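Local coordinates for VAL-1 (Chlorella virus, PDB 3GNE), which probably cleaves alginate by beta-elimination as a lyase of polysaccharide lyase family 14, at residues Ala30-Thr33 against Arg38-Lys41. Residues are numbered along the deposited sequence; the frame is centred on the assembly and turned at random.
Sequences AVTT and RVVK
Ala30 and Thr32 pair with Lys41 and Val39 as the two hydrogen-bonded pairs of an antiparallel hairpin, the strongly twisted strands running at 137° to each other. Each pair closes two backbone bonds, the straightest from Val39 N to Thr32 O at 2.8 Å. In the non-hydrogen-bonded pairs between and beyond them, Val31 faces Val40 and Thr33 faces Arg38, and Val31 CA lies 3.2 Å from Val39 O in a CA-H...O contact.

On the face shared by Val31, Thr33, Val40 and Arg38, the arginine reaches diagonally over the partner strand. Its CG stands anti to the backbone N (chi1 -161°), and a bend at chi2 (72°) folds the chain back across strand 30-33. There NH1 donates to Thr33 OG1 at 3.1 Å, the hydroxyl meeting the guanidinium at its edge, in plane. On one face of the guanidinium lie Val31 CG1, 3.7 Å from Arg38 NE, and, offset toward the group's rim, Thr32 N. Arginine suits this exposed position: its long aliphatic chain crosses to the neighbouring strand and NH1 still finds an acceptor there. The other branch of Val31, CG2, touches Val40 CG2 at 4.0 Å; two beta-branched valines suit extended backbone and give this face its apolar patch.

On the reverse face Thr32 and Val39, also beta-branched, lie side by side, with their CG2 methyls 3.7 Å apart; Val39 is buried against Trp165 and Tyr234. Thr32 CG2 also meets Lys41 CB, lysine offering aliphatic carbon here while its extended chain carries the amine away from strand 30-33.

Strand 30-34 edges an antiparallel sheet of this concanavalin-clan beta-sandwich (jelly roll), with 37-44 between it and 231-241, joined by Val40-Phe235 backbone bonds. Leu9 packs on Val31 and Val40, Leu12 on Val31.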
loop_
_atom_site.group_PDB
_atom_site.type_symbol
_atom_site.label_atom_id
_atom_site.label_comp_id
_atom_site.label_asym_id
_atom_site.label_seq_id
_atom_site.Cartn_x
_atom_site.Cartn_y
_atom_site.Cartn_z
ATOM N N ALA A 30 1.617 18.184 -2.861
ATOM C CA ALA A 30 2.330 18.764 -3.970
ATOM C C ALA A 30 3.654 18.038 -4.205
ATOM O O ALA A 30 4.332 17.641 -3.262
ATOM C CB ALA A 30 2.641 20.259 -3.718
ATOM N N VAL A 31 3.994 17.898 -5.475
ATOM C CA VAL A 31 5.358 17.510 -5.822
ATOM C C VAL A 31 6.284 18.700 -5.587
ATOM O O VAL A 31 6.028 19.815 -6.022
ATOM C CB VAL A 31 5.437 17.027 -7.303
ATOM C CG1 VAL A 31 6.851 16.747 -7.755
ATOM C CG2 VAL A 31 4.613 15.760 -7.436
ATOM N N THR A 32 7.372 18.461 -4.856
ATOM C CA THR A 32 8.286 19.537 -4.476
ATOM C C THR A 32 9.620 18.915 -4.207
ATOM O O THR A 32 9.866 17.733 -4.478
ATOM C CB THR A 32 7.686 20.309 -3.283
ATOM O OG1 THR A 32 8.448 21.504 -3.056
ATOM C CG2 THR A 32 7.707 19.468 -2.015
ATOM N N THR A 33 10.516 19.783 -3.714
ATOM C CA THR A 33 11.842 19.331 -3.334
ATOM C C THR A 33 12.021 19.473 -1.825
ATOM O O THR A 33 11.677 20.529 -1.292
ATOM C CB THR A 33 12.896 20.197 -4.043
ATOM O OG1 THR A 33 12.792 19.890 -5.445
ATOM C CG2 THR A 33 14.312 19.817 -3.624
ATOM N N ARG A 38 13.354 14.811 -4.917
ATOM C CA ARG A 38 12.055 15.160 -5.504
ATOM C C ARG A 38 11.028 14.319 -4.754
ATOM O O ARG A 38 11.238 13.101 -4.755
ATOM C CB ARG A 38 12.053 14.904 -7.019
ATOM C CG ARG A 38 10.934 15.673 -7.703
ATOM C CD ARG A 38 11.252 17.161 -7.745
ATOM N NE ARG A 38 10.285 17.933 -8.489
ATOM C CZ ARG A 38 9.851 19.169 -8.310
ATOM N NH1 ARG A 38 10.291 19.929 -7.333
ATOM N NH2 ARG A 38 8.941 19.728 -9.099
ATOM N N VAL A 39 10.059 14.946 -4.116
ATOM C CA VAL A 39 9.148 14.244 -3.236
ATOM C C VAL A 39 7.721 14.673 -3.510
ATOM O O VAL A 39 7.453 15.642 -4.196
ATOM C CB VAL A 39 9.474 14.597 -1.753
ATOM C CG1 VAL A 39 10.954 14.387 -1.457
ATOM C CG2 VAL A 39 9.044 16.015 -1.423
ATOM N N VAL A 40 6.776 13.910 -2.905
ATOM C CA VAL A 40 5.432 14.451 -2.726
ATOM C C VAL A 40 5.322 14.828 -1.249
ATOM O O VAL A 40 5.564 14.011 -0.356
ATOM C CB VAL A 40 4.319 13.462 -3.105
ATOM C CG1 VAL A 40 2.967 14.169 -2.971
ATOM C CG2 VAL A 40 4.498 12.959 -4.530
ATOM N N LYS A 41 4.994 16.117 -1.028
ATOM C CA LYS A 41 4.650 16.605 0.300
ATOM C C LYS A 41 3.172 16.240 0.504
ATOM O O LYS A 41 2.310 16.857 -0.135
ATOM C CB LYS A 41 4.878 18.100 0.398
ATOM C CG LYS A 41 4.539 18.735 1.750
ATOM C CD LYS A 41 4.601 20.275 1.613
ATOM C CE LYS A 41 4.609 20.987 2.934
ATOM N NZ LYS A 41 5.106 22.391 2.865
#